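Side-chain contacts in lipoprotein (Colwellia psychrerythraea, PDB 3O0Y), which is of unknown function but, as a putative lipoprotein of the DUF885 family, is probably related to the zinc metallopeptidases of the Peptidase_MA clan: residues E271-S276 with A280-S285; R507-T512 with K517-E522. All coordinates share one frame; numbering follows the deposited sequence.

Contact 1. Residues E271-S276 with A280-S285; sequences EARSES and AQPKGS
Arg-273 reaches across from 271-276 and lays its guanidinium against the backbone of Ala-280 and Gln-281. Its CG is anti to the carbonyl carbon (chi1 -64°) and the chain runs extended from CG to NE, carrying the flat group to the other segment. There Ala-280 O stands above one face, 3.3 Å from Arg-273 CZ and over the group's centre. A carbonyl there meets the face and not the N-H bonds, so Arg-273 NE makes no hydrogen bond to it; the attraction is probably electrostatic. The directed bond comes from Arg-273 NH1, which donates weakly to Gln-281 OE1 (3.0 Å, N-H...O angle 143°). The Gln-281 chain, bent at chi2, brings its amide to the NH1 end, on the same side of the guanidinium as the Ala-280 carbonyl, the planes 87° apart. Arg-273 NH2 approaches Pro-282 CD to 3.5 Å, while its stronger partner is Asn-192 O; Gln-281 NE2 in turn holds Leu-194 O. Beside this polar group, Glu-275 CB packs on Ala-280 CB at 3.7 Å. A leucine in place of this arginine would probably leave Asn-192 O and Gln-281 OE1 without this donor and the Ala-280 carbonyl without its cation. The partners sit in a loop between helices 236-268 and 284-296, closed by a type II beta turn from Gln-281 to Gly-284, with Lys-283 as N-cap of helix 284-296.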
ATOM      1  N   GLU A 271      15.683 -22.989  11.254  1.00 20.73           N
ATOM      2  CA  GLU A 271      15.874 -22.017  12.318  1.00 21.59           C
ATOM      3  C   GLU A 271      14.633 -21.107  12.458  1.00 19.97           C
ATOM      4  O   GLU A 271      14.449 -20.458  13.495  1.00 20.10           O
ATOM      5  CB  GLU A 271      17.108 -21.128  12.045  1.00 21.81           C
ATOM      6  CG  GLU A 271      18.482 -21.806  11.999  1.00 29.50           C
ATOM      7  CD  GLU A 271      19.488 -20.995  11.151  1.00 37.24           C
ATOM      8  OE1 GLU A 271      19.627 -19.745  11.349  1.00 39.62           O
ATOM      9  OE2 GLU A 271      20.135 -21.614  10.269  1.00 43.16           O
ATOM     10  N   ALA A 272      13.811 -21.067  11.413  1.00 17.40           N
ATOM     11  CA  ALA A 272      12.644 -20.181  11.399  1.00 16.84           C
ATOM     12  C   ALA A 272      11.684 -20.550  12.524  1.00 17.82           C
ATOM     13  O   ALA A 272      11.587 -21.693  12.929  1.00 17.59           O
ATOM     14  CB  ALA A 272      11.962 -20.221  10.081  1.00 17.96           C
ATOM     15  N   ARG A 273      10.956 -19.586  13.077  1.00 17.71           N
ATOM     16  CA  ARG A 273      10.182 -19.948  14.278  1.00 19.22           C
ATOM     17  C   ARG A 273       8.778 -20.429  13.984  1.00 17.11           C
ATOM     18  O   ARG A 273       8.128 -19.997  13.020  1.00 16.33           O
ATOM     19  CB  ARG A 273      10.162 -18.772  15.243  1.00 20.78           C
ATOM     20  CG  ARG A 273      11.574 -18.437  15.773  1.00 23.66           C
ATOM     21  CD  ARG A 273      11.509 -17.481  17.014  1.00 23.93           C
ATOM     22  NE  ARG A 273      12.774 -16.811  17.364  1.00 16.35           N
ATOM     23  CZ  ARG A 273      13.301 -15.795  16.670  1.00 17.72           C
ATOM     24  NH1 ARG A 273      12.737 -15.413  15.551  1.00 16.23           N
ATOM     25  NH2 ARG A 273      14.390 -15.174  17.099  1.00 19.75           N
ATOM     26  N   SER A 274       8.241 -21.268  14.866  1.00 14.27           N
ATOM     27  CA  SER A 274       6.841 -21.654  14.729  1.00 16.24           C
ATOM     28  C   SER A 274       5.899 -20.543  15.200  1.00 15.86           C
ATOM     29  O   SER A 274       4.755 -20.462  14.747  1.00 16.17           O
ATOM     30  CB  SER A 274       6.570 -22.971  15.460  1.00 16.90           C
ATOM     31  OG  SER A 274       6.944 -22.793  16.793  1.00 25.40           O
ATOM     32  N   GLU A 275       6.363 -19.685  16.112  1.00 13.47           N
ATOM     33  CA  GLU A 275       5.546 -18.557  16.538  1.00 11.58           C
ATOM     34  C   GLU A 275       5.198 -17.573  15.395  1.00 10.48           C
ATOM     35  O   GLU A 275       6.046 -17.281  14.544  1.00 10.46           O
ATOM     36  CB  GLU A 275       6.282 -17.786  17.607  1.00 12.20           C
ATOM     37  CG  GLU A 275       6.441 -18.593  18.878  1.00 15.55           C
ATOM     38  CD  GLU A 275       7.688 -19.452  18.917  1.00 22.67           C
ATOM     39  OE1 GLU A 275       8.477 -19.503  17.949  1.00 18.66           O
ATOM     40  OE2 GLU A 275       7.881 -20.029  20.001  1.00 27.90           O
ATOM     41  N   SER A 276       3.999 -17.041  15.444  1.00 10.10           N
ATOM     42  CA  SER A 276       3.450 -16.222  14.365  1.00 10.10           C
ATOM     43  C   SER A 276       3.725 -14.741  14.449  1.00 11.71           C
ATOM     44  O   SER A 276       3.890 -14.070  13.408  1.00 11.47           O
ATOM     45  CB  SER A 276       1.937 -16.411  14.228  1.00 13.28           C
ATOM     46  OG  SER A 276       1.584 -17.770  14.187  1.00 16.07           O
ATOM     47  N   ALA A 280       8.029 -12.540  19.016  1.00  9.32           N
ATOM     48  CA  ALA A 280       8.977 -13.725  19.176  1.00 10.65           C
ATOM     49  C   ALA A 280      10.392 -13.427  18.666  1.00 13.68           C
ATOM     50  O   ALA A 280      11.336 -14.255  18.825  1.00 12.01           O
ATOM     51  CB  ALA A 280       8.441 -14.931  18.464  1.00 11.59           C
ATOM     52  N   GLN A 281      10.546 -12.275  18.010  1.00 12.13           N
ATOM     53  CA  GLN A 281      11.859 -11.810  17.598  1.00 11.64           C
ATOM     54  C   GLN A 281      12.557 -11.158  18.785  1.00 11.41           C
ATOM     55  O   GLN A 281      11.903 -10.715  19.742  1.00  9.47           O
ATOM     56  CB  GLN A 281      11.736 -10.767  16.487  1.00 10.88           C
ATOM     57  CG  GLN A 281      10.989 -11.210  15.254  1.00 10.30           C
ATOM     58  CD  GLN A 281      11.610 -12.319  14.407  1.00 12.60           C
ATOM     59  OE1 GLN A 281      12.822 -12.633  14.480  1.00 11.68           O
ATOM     60  NE2 GLN A 281      10.761 -12.945  13.599  1.00 10.98           N
ATOM     61  N   PRO A 282      13.913 -11.114  18.764  1.00 13.86           N
ATOM     62  CA  PRO A 282      14.617 -10.338  19.787  1.00 13.33           C
ATOM     63  C   PRO A 282      14.251  -8.875  19.721  1.00 13.61           C
ATOM     64  O   PRO A 282      14.216  -8.307  18.631  1.00 12.51           O
ATOM     65  CB  PRO A 282      16.119 -10.606  19.485  1.00 14.76           C
ATOM     66  CG  PRO A 282      16.163 -11.017  18.117  1.00 15.07           C
ATOM     67  CD  PRO A 282      14.849 -11.728  17.815  1.00 15.53           C
ATOM     68  N   LYS A 283      13.815  -8.332  20.858  1.00 12.03           N
ATOM     69  CA  LYS A 283      13.339  -6.971  20.938  1.00 12.54           C
ATOM     70  C   LYS A 283      12.075  -6.758  20.066  1.00 11.79           C
ATOM     71  O   LYS A 283      11.774  -5.615  19.693  1.00 11.69           O
ATOM     72  CB  LYS A 283      14.413  -5.971  20.487  1.00 12.02           C
ATOM     73  CG  LYS A 283      15.790  -6.069  21.243  1.00 18.68           C
ATOM     74  CD  LYS A 283      15.701  -5.593  22.684  1.00 28.90           C
ATOM     75  CE  LYS A 283      16.320  -4.166  22.924  1.00 35.04           C
ATOM     76  NZ  LYS A 283      15.280  -2.972  23.058  1.00 33.22           N
ATOM     77  N   GLY A 284      11.298  -7.827  19.830  1.00 11.41           N
ATOM     78  CA  GLY A 284      10.138  -7.737  18.913  1.00 13.01           C
ATOM     79  C   GLY A 284       9.090  -6.805  19.452  1.00 13.03           C
ATOM     80  O   GLY A 284       8.391  -6.123  18.669  1.00 12.99           O
ATOM     81  N   SER A 285       8.978  -6.699  20.778  1.00 13.05           N
ATOM     82  CA  SER A 285       7.945  -5.824  21.346  1.00 15.22           C
ATOM     83  C   SER A 285       8.252  -4.355  21.174  1.00 15.05           C
ATOM     84  O   SER A 285       7.374  -3.506  20.906  1.00  9.60           O
ATOM     85  CB  SER A 285       7.700  -6.096  22.814  1.00 18.44           C
ATOM     86  OG  SER A 285       8.732  -5.500  23.613  1.00 23.35           O
TER

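Contact 2. Residues R507-T512 with K517-E522; sequences RLVVDT and KRWTRE. With SO4 (sulfate ion), chain D.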
ATOM      1  N   ARG A 507      -9.151  -6.007  11.919  1.00  6.81           N
ATOM      2  CA  ARG A 507      -7.730  -5.811  11.757  1.00  7.67           C
ATOM      3  C   ARG A 507      -7.062  -5.271  13.007  1.00  8.28           C
ATOM      4  O   ARG A 507      -5.984  -5.734  13.367  1.00  8.65           O
ATOM      5  CB  ARG A 507      -7.424  -4.909  10.566  1.00  7.03           C
ATOM      6  CG  ARG A 507      -7.531  -5.598   9.269  1.00  8.55           C
ATOM      7  CD  ARG A 507      -7.140  -4.699   8.089  1.00  6.21           C
ATOM      8  NE  ARG A 507      -6.990  -5.455   6.857  1.00  7.56           N
ATOM      9  CZ  ARG A 507      -7.036  -4.920   5.629  1.00 12.06           C
ATOM     10  NH1 ARG A 507      -7.145  -3.603   5.458  1.00 11.50           N
ATOM     11  NH2 ARG A 507      -6.939  -5.714   4.557  1.00 12.04           N
ATOM     12  N   LEU A 508      -7.691  -4.353  13.711  1.00  6.18           N
ATOM     13  CA  LEU A 508      -7.113  -3.837  14.989  1.00  6.72           C
ATOM     14  C   LEU A 508      -6.956  -4.971  16.010  1.00  8.45           C
ATOM     15  O   LEU A 508      -5.941  -5.102  16.759  1.00  9.73           O
ATOM     16  CB  LEU A 508      -8.018  -2.761  15.589  1.00  6.07           C
ATOM     17  CG  LEU A 508      -8.152  -1.459  14.780  1.00  7.63           C
ATOM     18  CD1 LEU A 508      -8.941  -0.518  15.717  1.00  7.91           C
ATOM     19  CD2 LEU A 508      -6.766  -0.857  14.394  1.00  6.45           C
ATOM     20  N   VAL A 509      -7.965  -5.842  16.044  1.00  6.86           N
ATOM     21  CA  VAL A 509      -7.983  -6.927  17.000  1.00  6.30           C
ATOM     22  C   VAL A 509      -6.923  -7.996  16.671  1.00  6.29           C
ATOM     23  O   VAL A 509      -6.142  -8.480  17.550  1.00  8.78           O
ATOM     24  CB  VAL A 509      -9.353  -7.582  17.074  1.00  4.83           C
ATOM     25  CG1 VAL A 509      -9.306  -8.731  18.089  1.00  7.46           C
ATOM     26  CG2 VAL A 509     -10.452  -6.603  17.507  1.00  6.92           C
ATOM     27  N   VAL A 510      -6.892  -8.410  15.398  1.00  6.54           N
ATOM     28  CA  VAL A 510      -6.011  -9.517  15.009  1.00  6.58           C
ATOM     29  C   VAL A 510      -4.514  -9.094  14.883  1.00  7.43           C
ATOM     30  O   VAL A 510      -3.611  -9.919  15.141  1.00  7.27           O
ATOM     31  CB  VAL A 510      -6.479 -10.291  13.713  1.00  8.57           C
ATOM     32  CG1 VAL A 510      -7.877 -10.989  13.961  1.00 10.45           C
ATOM     33  CG2 VAL A 510      -6.487  -9.409  12.496  1.00 10.64           C
ATOM     34  N   ASP A 511      -4.227  -7.854  14.472  1.00  7.57           N
ATOM     35  CA  ASP A 511      -2.805  -7.471  14.335  1.00  7.40           C
ATOM     36  C   ASP A 511      -2.205  -7.332  15.720  1.00  7.34           C
ATOM     37  O   ASP A 511      -1.136  -7.887  15.990  1.00  8.55           O
ATOM     38  CB  ASP A 511      -2.688  -6.173  13.529  1.00  6.33           C
ATOM     39  CG  ASP A 511      -1.260  -5.807  13.197  1.00  7.88           C
ATOM     40  OD1 ASP A 511      -0.724  -6.364  12.227  1.00 11.08           O
ATOM     41  OD2 ASP A 511      -0.674  -5.013  13.956  1.00 11.12           O
ATOM     42  N   THR A 512      -2.934  -6.663  16.625  1.00  5.80           N
ATOM     43  CA  THR A 512      -2.457  -6.586  18.030  1.00  8.78           C
ATOM     44  C   THR A 512      -2.487  -8.001  18.673  1.00  8.84           C
ATOM     45  O   THR A 512      -1.657  -8.344  19.509  1.00 10.30           O
ATOM     46  CB  THR A 512      -3.266  -5.624  18.854  1.00  7.90           C
ATOM     47  OG1 THR A 512      -4.685  -5.929  18.782  1.00  6.82           O
ATOM     48  CG2 THR A 512      -3.093  -4.184  18.388  1.00  8.73           C
ATOM     49  N   LYS A 517      -0.483  -9.965  21.862  1.00  9.80           N
ATOM     50  CA  LYS A 517      -1.180 -10.927  22.716  1.00 10.57           C
ATOM     51  C   LYS A 517      -0.794 -12.373  22.447  1.00  9.82           C
ATOM     52  O   LYS A 517      -1.302 -13.270  23.120  1.00 10.23           O
ATOM     53  CB  LYS A 517      -2.679 -10.752  22.624  1.00 10.98           C
ATOM     54  CG  LYS A 517      -3.182  -9.385  22.908  1.00 16.72           C
ATOM     55  CD  LYS A 517      -2.882  -8.894  24.284  1.00 25.02           C
ATOM     56  CE  LYS A 517      -3.564  -7.521  24.448  1.00 33.37           C
ATOM     57  NZ  LYS A 517      -3.200  -6.587  23.260  1.00 38.82           N
ATOM     58  N   ARG A 518       0.067 -12.587  21.449  1.00  9.05           N
ATOM     59  CA  ARG A 518       0.630 -13.894  21.094  1.00  9.22           C
ATOM     60  C   ARG A 518      -0.443 -14.868  20.599  1.00  8.85           C
ATOM     61  O   ARG A 518      -0.290 -16.054  20.709  1.00  9.46           O
ATOM     62  CB  ARG A 518       1.396 -14.469  22.302  1.00 10.30           C
ATOM     63  CG  ARG A 518       2.474 -13.484  22.778  1.00 11.29           C
ATOM     64  CD  ARG A 518       3.338 -14.139  23.872  1.00 12.30           C
ATOM     65  NE  ARG A 518       4.341 -13.182  24.321  1.00 18.46           N
ATOM     66  CZ  ARG A 518       5.368 -13.486  25.103  1.00 24.56           C
ATOM     67  NH1 ARG A 518       5.517 -14.734  25.558  1.00 24.93           N
ATOM     68  NH2 ARG A 518       6.245 -12.541  25.427  1.00 26.05           N
ATOM     69  N   TRP A 519      -1.503 -14.349  19.968  1.00  7.91           N
ATOM     70  CA  TRP A 519      -2.399 -15.208  19.230  1.00  8.70           C
ATOM     71  C   TRP A 519      -1.632 -15.989  18.165  1.00  9.24           C
ATOM     72  O   TRP A 519      -0.752 -15.476  17.521  1.00  8.74           O
ATOM     73  CB  TRP A 519      -3.492 -14.402  18.507  1.00  8.65           C
ATOM     74  CG  TRP A 519      -4.482 -13.734  19.335  1.00  7.87           C
ATOM     75  CD1 TRP A 519      -4.395 -13.328  20.651  1.00  6.53           C
ATOM     76  CD2 TRP A 519      -5.760 -13.299  18.879  1.00  9.38           C
ATOM     77  NE1 TRP A 519      -5.530 -12.673  21.017  1.00  6.99           N
ATOM     78  CE2 TRP A 519      -6.377 -12.622  19.928  1.00  8.46           C
ATOM     79  CE3 TRP A 519      -6.440 -13.446  17.680  1.00 10.76           C
ATOM     80  CZ2 TRP A 519      -7.654 -12.126  19.818  1.00 10.50           C
ATOM     81  CZ3 TRP A 519      -7.703 -12.913  17.562  1.00  9.25           C
ATOM     82  CH2 TRP A 519      -8.287 -12.270  18.601  1.00  8.54           C
ATOM     83  N   THR A 520      -2.011 -17.248  17.936  1.00  8.69           N
ATOM     84  CA  THR A 520      -1.453 -18.018  16.850  1.00  8.96           C
ATOM     85  C   THR A 520      -2.129 -17.576  15.533  1.00  9.33           C
ATOM     86  O   THR A 520      -3.229 -17.014  15.529  1.00  8.91           O
ATOM     87  CB  THR A 520      -1.718 -19.524  17.093  1.00  9.48           C
ATOM     88  OG1 THR A 520      -3.130 -19.740  17.030  1.00 10.27           O
ATOM     89  CG2 THR A 520      -1.165 -19.943  18.467  1.00 11.52           C
ATOM     90  N   ARG A 521      -1.494 -17.941  14.431  1.00 10.42           N
ATOM     91  CA  ARG A 521      -2.065 -17.816  13.103  1.00 10.84           C
ATOM     92  C   ARG A 521      -3.474 -18.423  13.043  1.00  9.31           C
ATOM     93  O   ARG A 521      -4.431 -17.805  12.564  1.00  8.35           O
ATOM     94  CB  ARG A 521      -1.110 -18.428  12.082  1.00 10.13           C
ATOM     95  CG  ARG A 521      -1.647 -18.640  10.727  1.00 10.81           C
ATOM     96  CD  ARG A 521      -0.727 -19.521   9.917  1.00  8.64           C
ATOM     97  NE  ARG A 521      -1.245 -19.830   8.589  1.00 13.18           N
ATOM     98  CZ  ARG A 521      -2.135 -20.781   8.289  1.00 15.52           C
ATOM     99  NH1 ARG A 521      -2.548 -20.889   7.050  1.00 17.31           N
ATOM    100  NH2 ARG A 521      -2.607 -21.612   9.196  1.00 15.73           N
ATOM    101  N   GLU A 522      -3.614 -19.579  13.622  1.00  9.82           N
ATOM    102  CA  GLU A 522      -4.885 -20.301  13.494  1.00 10.78           C
ATOM    103  C   GLU A 522      -5.988 -19.648  14.286  1.00  9.22           C
ATOM    104  O   GLU A 522      -7.098 -19.589  13.812  1.00 10.72           O
ATOM    105  CB  GLU A 522      -4.701 -21.746  13.934  1.00 12.05           C
ATOM    106  CG  GLU A 522      -3.757 -22.578  12.992  1.00 13.07           C
ATOM    107  CD  GLU A 522      -2.282 -22.171  13.055  1.00 16.41           C
ATOM    108  OE1 GLU A 522      -1.750 -21.751  14.139  1.00 13.18           O
ATOM    109  OE2 GLU A 522      -1.656 -22.238  11.948  1.00 17.60           O
TER
HETATM  110  S   SO4 D 610      -6.629  -3.089   1.727  1.00 22.32           S
HETATM  111  O1  SO4 D 610      -7.704  -2.663   2.663  1.00 20.64           O
HETATM  112  O2  SO4 D 610      -7.189  -3.182   0.419  1.00 25.87           O
HETATM  113  O3  SO4 D 610      -5.538  -2.090   1.620  1.00 24.42           O
HETATM  114  O4  SO4 D 610      -5.961  -4.262   2.225  1.00 29.62           O
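Val-509 and Val-510 pack against the six-membered ring of Trp-519, which turns back toward the helix that precedes it. Val-509 CG1, anti to the backbone N (chi1 179°), reaches CH2 of the Trp-519 indole at 3.7 Å. Val-510 CG1 comes to Trp-519 CZ3 at 4.1 Å, the two side chains crossing at about a right angle. The carbonyl oxygen of Val-509 lies over one face of the indole. Tyr-527 of helix 521-532 touches both valines and meets Trp-519 edge-to-face, which extends the apolar cluster along the second helix.

One backbone hydrogen bond joins the segments directly: Lys-517 N donates to Thr-512 O at 3.1 Å. This i+5 to i bond closes a pi-turn at the end of helix 491-515, in the short connection between two consecutive helices, 491-515 and 521-532. The chain then changes direction at Arg-518, whose phi is positive (65°), and Trp-519 is backbone-bonded to Gly-513. Thr-520 is the N-cap of helix 521-532, its OG1 accepting from Gln-523 N. Lys-517 CG lies 3.9 Å from Thr-512 O.

Charged groups flank the connection. Arg-521 NH2 forms a salt bridge with Glu-522 OE2 at 3.0 Å, on the anti side of the carboxylate and tilted 29° from its plane, and Arg-521 NE pairs with Glu-544. At the far end of 507-512, Arg-507 grips a sulfate, probably from the crystallisation liquor, with a fork: Arg-507 NH1 to sulfate O1 at 3.0 Å and NH2 to O4 at 2.9 Å, the sulfur lying in the guanidinium plane. Arg-504, Arg-545 and Tyr-556 complete the anion's site, while Glu-542 gives Arg-507 NH2 a second charged partner.

In the fold
Contact 1 lies at the surface and contact 2 is largely buried, although their centres are about 14 Å apart and on the same side of the chain's centre. Each bridges segments close in sequence, but 271-276 with 280-285 fold a loop leading into helix 284-296, whereas 507-512 with 517-522 fasten the end of one helix to the loop that leads into the next. The chemistry follows the setting: contact 1 depends on an arginine, a carbonyl and an amide, while contact 2 rests on aliphatic-to-indole packing and a backbone bond, its charges kept to the flanks. They meet where Ser-276 OG probably hydrogen-bonds Arg-521 N, at the first turn of helix 521-532, tying the loop to that helix.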